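Local coordinates for desmoplakin (Homo sapiens, PDB 3R6N), which is a desmosomal plakin that probably anchors keratin intermediate filaments to cell-cell junctions, this fragment forming a rigid rod of spectrin repeats, at residues 228-233 with 421-426; 242-247 with 362-367. All blocks are in the same frame, centred on the assembly; numbering follows the deposited sequence.

Interaction 1 of 2, residues 228-233 with 421-426; sequences CDKNMP and EMFGDD
The Phe423 ring is the flat group of this contact, and Lys230 approaches it obliquely. Lys230 CE lies 4.3 Å from Phe423 CE1. Two other aromatic rings pack against Phe423: Trp373 with the planes about 35° apart, and Phe413 edge-to-face. The lysine chain also passes the backbone of Met422, with Lys230 CD 3.3 Å from Met422 O. Its ammonium group goes on to a salt bridge with Asp427. Asp427 also makes a weak hydrogen bond to the backbone N of Gly424, the N-cap of helix 425-447. It therefore ties the lysine to the start of that helix.

Met422 carries the apolar half. The bend at chi2 (-78°) sets SD beside Cys228, and the bend at chi3 (-80°) places CE against the backbone of Asp229. Met422 CE is 3.7 Å from Asp229 C, and Met422 SD lies 3.6 Å from Cys228 CB. No hydrogen bond crosses between the two segments. A type I beta turn from Asp229 to Met232 shapes the first one.

The contact joins two helix connections. Segment 228-233 links helix 167-225 to helix 234-265, and segment 421-426 leads from helix 399-417 into helix 425-447. Both lean on helix 340-384, where Met232 and Met422 each touch Leu370.

Interaction 2 of 2, residues 242-247 with 362-367; sequences KELEKE and QLYINM
Leu244 and Met367 meet tip to tip, with Leu244 CD2 3.5 Å from Met367 CE. The same leucine methyl also meets Tyr364. It sits at the edge of the ring, in its plane, with Leu244 CD2 3.7 Å from Tyr364 CD1. In Leu244, chi1 (-164°) sets CG anti to the backbone N. Then chi2 (71°) places the delta carbons, and CD2 meets both partners. Leu244 CD2 also lies 4.2 Å from Leu363 O.

Glu245 flanks the tyrosine. The two side chains cross obliquely, and the carboxylate plane is turned 89° from the ring. Glu245 CG is 4.1 Å from Tyr364 CE1. The polar ends are 3.9 Å apart, between Glu245 OE2 and Tyr364 OH. Trp360 stacks on the Tyr364 ring and gives its indole N-H to the backbone O of Leu244, a hydrogen bond that links the two helices.

The segments lie on helices 234-265 and 340-384. Their local axes approach to 11.0 Å and run nearly antiparallel. Such packing of long helices is characteristic of spectrin-repeat bundles. Helix 167-225 closes in as a third member: Ile222 touches Leu363, and Lys225 forms a salt bridge with Glu247.

Overall arrangement
The two contacts lie on the same side of the chain's centre, with their own centres about 15 Å apart. Along the chain, both segments of interaction 2 fall between those of interaction 1. The strands of the SH3 domain fall between the segments of both. Helix 340-384 is the common element: it supplies residues 362-367 and is touched by side chains from both loops of interaction 1. The two contacts touch directly, through a probable hydrogen bond from Glu421 N to Asn366 OD1 and through packing of Cys228 against Met367. Side-by-side helix packing thus continues into a loop-to-loop junction, consistent with the rigidity reported for this four-repeat rod.

Interaction 1 of 2, residues 228-233 with 421-426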
loop_
_atom_site.group_PDB
_atom_site.type_symbol
_atom_site.label_atom_id
_atom_site.label_comp_id
_atom_site.label_asym_id
_atom_site.label_seq_id
_atom_site.Cartn_x
_atom_site.Cartn_y
_atom_site.Cartn_z
ATOM N N CYS A 228 -24.057 -37.831 21.205
ATOM C CA CYS A 228 -24.666 -38.966 20.523
ATOM C C CYS A 228 -24.581 -40.241 21.353
ATOM O O CYS A 228 -23.584 -40.961 21.297
ATOM C CB CYS A 228 -24.006 -39.182 19.159
ATOM S SG CYS A 228 -24.045 -37.741 18.069
ATOM N N ASP A 229 -25.629 -40.514 22.121
ATOM C CA ASP A 229 -25.705 -41.752 22.884
ATOM C C ASP A 229 -26.867 -42.613 22.402
ATOM O O ASP A 229 -27.854 -42.103 21.875
ATOM C CB ASP A 229 -25.831 -41.473 24.383
ATOM C CG ASP A 229 -27.044 -40.631 24.721
ATOM O OD1 ASP A 229 -27.883 -41.094 25.524
ATOM O OD2 ASP A 229 -27.153 -39.508 24.185
ATOM N N LYS A 230 -26.739 -43.920 22.598
ATOM C CA LYS A 230 -27.703 -44.886 22.082
ATOM C C LYS A 230 -29.057 -44.825 22.781
ATOM O O LYS A 230 -30.019 -45.447 22.333
ATOM C CB LYS A 230 -27.135 -46.300 22.209
ATOM C CG LYS A 230 -25.815 -46.504 21.487
ATOM C CD LYS A 230 -25.140 -47.790 21.937
ATOM C CE LYS A 230 -26.095 -48.969 21.874
ATOM N NZ LYS A 230 -25.446 -50.224 22.340
ATOM N N ASN A 231 -29.133 -44.080 23.877
ATOM C CA ASN A 231 -30.341 -44.074 24.696
ATOM C C ASN A 231 -31.229 -42.844 24.505
ATOM O O ASN A 231 -32.083 -42.553 25.343
ATOM C CB ASN A 231 -29.983 -44.255 26.175
ATOM C CG ASN A 231 -29.297 -45.585 26.452
ATOM O OD1 ASN A 231 -28.173 -45.626 26.956
ATOM N ND2 ASN A 231 -29.974 -46.681 26.123
ATOM N N MET A 232 -31.029 -42.129 23.404
ATOM C CA MET A 232 -31.847 -40.961 23.097
ATOM C C MET A 232 -33.154 -41.365 22.431
ATOM O O MET A 232 -33.164 -42.223 21.550
ATOM C CB MET A 232 -31.088 -39.992 22.191
ATOM C CG MET A 232 -29.940 -39.269 22.868
ATOM S SD MET A 232 -29.115 -38.107 21.762
ATOM C CE MET A 232 -28.379 -39.223 20.570
ATOM N N PRO A 233 -34.264 -40.744 22.853
ATOM C CA PRO A 233 -35.588 -41.005 22.278
ATOM C C PRO A 233 -35.664 -40.595 20.807
ATOM O O PRO A 233 -34.891 -39.747 20.361
ATOM C CB PRO A 233 -36.514 -40.129 23.129
ATOM C CG PRO A 233 -35.628 -39.066 23.680
ATOM C CD PRO A 233 -34.322 -39.742 23.930
ATOM N N GLU A 421 -19.906 -44.661 14.797
ATOM C CA GLU A 421 -19.231 -45.026 16.038
ATOM C C GLU A 421 -20.236 -45.247 17.165
ATOM O O GLU A 421 -19.888 -45.189 18.344
ATOM C CB GLU A 421 -18.211 -43.953 16.427
ATOM C CG GLU A 421 -18.796 -42.558 16.606
ATOM C CD GLU A 421 -17.791 -41.461 16.296
ATOM O OE1 GLU A 421 -16.807 -41.744 15.580
ATOM O OE2 GLU A 421 -17.983 -40.316 16.761
ATOM N N MET A 422 -21.483 -45.509 16.792
ATOM C CA MET A 422 -22.555 -45.684 17.762
ATOM C C MET A 422 -22.797 -47.153 18.085
ATOM O O MET A 422 -23.304 -47.493 19.157
ATOM C CB MET A 422 -23.844 -45.053 17.236
ATOM C CG MET A 422 -23.780 -43.546 17.113
ATOM S SD MET A 422 -23.973 -42.727 18.704
ATOM C CE MET A 422 -25.756 -42.791 18.886
ATOM N N PHE A 423 -22.432 -48.025 17.151
ATOM C CA PHE A 423 -22.707 -49.446 17.302
ATOM C C PHE A 423 -21.475 -50.315 17.067
ATOM O O PHE A 423 -20.958 -50.398 15.953
ATOM C CB PHE A 423 -23.838 -49.867 16.361
ATOM C CG PHE A 423 -25.117 -49.113 16.581
ATOM C CD1 PHE A 423 -26.062 -49.573 17.482
ATOM C CD2 PHE A 423 -25.372 -47.941 15.890
ATOM C CE1 PHE A 423 -27.240 -48.879 17.687
ATOM C CE2 PHE A 423 -26.546 -47.242 16.091
ATOM C CZ PHE A 423 -27.483 -47.711 16.990
ATOM N N GLY A 424 -21.013 -50.958 18.135
ATOM C CA GLY A 424 -19.935 -51.923 18.041
ATOM C C GLY A 424 -20.467 -53.230 17.494
ATOM O O GLY A 424 -21.679 -53.409 17.377
ATOM N N ASP A 425 -19.569 -54.150 17.163
ATOM C CA ASP A 425 -19.969 -55.411 16.546
ATOM C C ASP A 425 -20.957 -56.202 17.405
ATOM O O ASP A 425 -21.767 -56.965 16.880
ATOM C CB ASP A 425 -18.743 -56.257 16.199
ATOM C CG ASP A 425 -17.862 -55.599 15.153
ATOM O OD1 ASP A 425 -17.505 -54.415 15.332
ATOM O OD2 ASP A 425 -17.532 -56.263 14.147
ATOM N N ASP A 426 -20.891 -56.014 18.720
ATOM C CA ASP A 426 -21.830 -56.658 19.635
ATOM C C ASP A 426 -23.267 -56.299 19.287
ATOM O O ASP A 426 -24.177 -57.116 19.431
ATOM C CB ASP A 426 -21.539 -56.252 21.080
ATOM C CG ASP A 426 -20.642 -57.241 21.797
ATOM O OD1 ASP A 426 -19.638 -56.806 22.397
ATOM O OD2 ASP A 426 -20.948 -58.453 21.766
#

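Interaction 2 of 2, residues 242-247 with 362-367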
loop_
_atom_site.group_PDB
_atom_site.type_symbol
_atom_site.label_atom_id
_atom_site.label_comp_id
_atom_site.label_asym_id
_atom_site.label_seq_id
_atom_site.Cartn_x
_atom_site.Cartn_y
_atom_site.Cartn_z
ATOM N N LYS A 242 -32.534 -31.817 12.624
ATOM C CA LYS A 242 -33.021 -30.630 11.933
ATOM C C LYS A 242 -32.157 -29.414 12.247
ATOM O O LYS A 242 -31.826 -28.633 11.355
ATOM C CB LYS A 242 -34.492 -30.367 12.262
ATOM C CG LYS A 242 -35.438 -31.356 11.602
ATOM C CD LYS A 242 -36.885 -31.111 11.989
ATOM C CE LYS A 242 -37.798 -32.154 11.357
ATOM N NZ LYS A 242 -39.209 -32.029 11.816
ATOM N N GLU A 243 -31.786 -29.256 13.513
ATOM C CA GLU A 243 -30.862 -28.197 13.897
ATOM C C GLU A 243 -29.484 -28.465 13.305
ATOM O O GLU A 243 -28.773 -27.547 12.901
ATOM C CB GLU A 243 -30.760 -28.083 15.419
ATOM C CG GLU A 243 -31.857 -27.252 16.057
ATOM C CD GLU A 243 -31.635 -27.050 17.544
ATOM O OE1 GLU A 243 -31.905 -27.993 18.320
ATOM O OE2 GLU A 243 -31.184 -25.951 17.938
ATOM N N LEU A 244 -29.119 -29.740 13.251
ATOM C CA LEU A 244 -27.821 -30.148 12.738
ATOM C C LEU A 244 -27.689 -29.808 11.257
ATOM O O LEU A 244 -26.583 -29.717 10.731
ATOM C CB LEU A 244 -27.626 -31.649 12.952
ATOM C CG LEU A 244 -26.206 -32.196 12.829
ATOM C CD1 LEU A 244 -25.365 -31.748 14.013
ATOM C CD2 LEU A 244 -26.236 -33.711 12.737
ATOM N N GLU A 245 -28.820 -29.629 10.585
ATOM C CA GLU A 245 -28.807 -29.303 9.165
ATOM C C GLU A 245 -28.799 -27.794 8.945
ATOM O O GLU A 245 -28.373 -27.313 7.895
ATOM C CB GLU A 245 -29.979 -29.967 8.443
ATOM C CG GLU A 245 -29.980 -31.483 8.583
ATOM C CD GLU A 245 -30.916 -32.172 7.613
ATOM O OE1 GLU A 245 -30.963 -31.757 6.436
ATOM O OE2 GLU A 245 -31.601 -33.132 8.027
ATOM N N LYS A 246 -29.265 -27.049 9.943
ATOM C CA LYS A 246 -29.140 -25.598 9.920
ATOM C C LYS A 246 -27.674 -25.236 10.093
ATOM O O LYS A 246 -27.191 -24.264 9.517
ATOM C CB LYS A 246 -29.963 -24.952 11.039
ATOM C CG LYS A 246 -31.235 -24.258 10.574
ATOM C CD LYS A 246 -32.359 -25.251 10.330
ATOM C CE LYS A 246 -33.667 -24.539 10.014
ATOM N NZ LYS A 246 -34.820 -25.485 9.962
ATOM N N GLU A 247 -26.973 -26.036 10.890
ATOM C CA GLU A 247 -25.561 -25.809 11.172
ATOM C C GLU A 247 -24.713 -25.932 9.917
ATOM O O GLU A 247 -23.829 -25.113 9.676
ATOM C CB GLU A 247 -25.062 -26.797 12.225
ATOM C CG GLU A 247 -25.686 -26.622 13.601
ATOM C CD GLU A 247 -24.964 -25.591 14.448
ATOM O OE1 GLU A 247 -24.044 -24.925 13.925
ATOM O OE2 GLU A 247 -25.314 -25.454 15.641
ATOM N N GLN A 362 -19.401 -36.895 10.953
ATOM C CA GLN A 362 -19.425 -37.988 11.917
ATOM C C GLN A 362 -20.684 -37.929 12.782
ATOM O O GLN A 362 -21.372 -38.933 12.949
ATOM C CB GLN A 362 -18.170 -37.968 12.794
ATOM C CG GLN A 362 -17.943 -39.245 13.596
ATOM C CD GLN A 362 -17.333 -40.366 12.770
ATOM O OE1 GLN A 362 -18.043 -41.161 12.150
ATOM N NE2 GLN A 362 -16.005 -40.438 12.765
ATOM N N LEU A 363 -20.985 -36.753 13.322
ATOM C CA LEU A 363 -22.178 -36.573 14.146
ATOM C C LEU A 363 -23.456 -36.839 13.364
ATOM O O LEU A 363 -24.445 -37.311 13.918
ATOM C CB LEU A 363 -22.236 -35.159 14.727
ATOM C CG LEU A 363 -21.100 -34.708 15.646
ATOM C CD1 LEU A 363 -21.351 -33.285 16.126
ATOM C CD2 LEU A 363 -20.945 -35.654 16.825
ATOM N N TYR A 364 -23.437 -36.523 12.076
ATOM C CA TYR A 364 -24.614 -36.684 11.234
ATOM C C TYR A 364 -24.949 -38.159 11.065
ATOM O O TYR A 364 -26.001 -38.623 11.502
ATOM C CB TYR A 364 -24.372 -36.045 9.869
ATOM C CG TYR A 364 -25.601 -35.948 8.992
ATOM C CD1 TYR A 364 -26.649 -35.094 9.320
ATOM C CD2 TYR A 364 -25.702 -36.690 7.819
ATOM C CE1 TYR A 364 -27.768 -34.993 8.514
ATOM C CE2 TYR A 364 -26.818 -36.594 7.007
ATOM C CZ TYR A 364 -27.848 -35.744 7.359
ATOM O OH TYR A 364 -28.961 -35.644 6.554
ATOM N N ILE A 365 -24.039 -38.891 10.433
ATOM C CA ILE A 365 -24.244 -40.308 10.175
ATOM C C ILE A 365 -24.453 -41.073 11.472
ATOM O O ILE A 365 -25.152 -42.081 11.495
ATOM C CB ILE A 365 -23.065 -40.917 9.396
ATOM C CG1 ILE A 365 -21.785 -40.842 10.226
ATOM C CG2 ILE A 365 -22.882 -40.206 8.062
ATOM C CD1 ILE A 365 -20.535 -41.181 9.443
ATOM N N ASN A 366 -23.845 -40.590 12.551
ATOM C CA ASN A 366 -24.045 -41.196 13.860
ATOM C C ASN A 366 -25.510 -41.168 14.253
ATOM O O ASN A 366 -26.068 -42.180 14.672
ATOM C CB ASN A 366 -23.205 -40.495 14.928
ATOM C CG ASN A 366 -21.838 -41.126 15.099
ATOM O OD1 ASN A 366 -21.659 -42.321 14.865
ATOM N ND2 ASN A 366 -20.863 -40.324 15.513
ATOM N N MET A 367 -26.135 -40.007 14.108
ATOM C CA MET A 367 -27.545 -39.868 14.444
ATOM C C MET A 367 -28.437 -40.529 13.399
ATOM O O MET A 367 -29.414 -41.190 13.742
ATOM C CB MET A 367 -27.911 -38.399 14.626
ATOM C CG MET A 367 -27.024 -37.697 15.637
ATOM S SD MET A 367 -27.830 -36.326 16.478
ATOM C CE MET A 367 -28.292 -35.299 15.089
#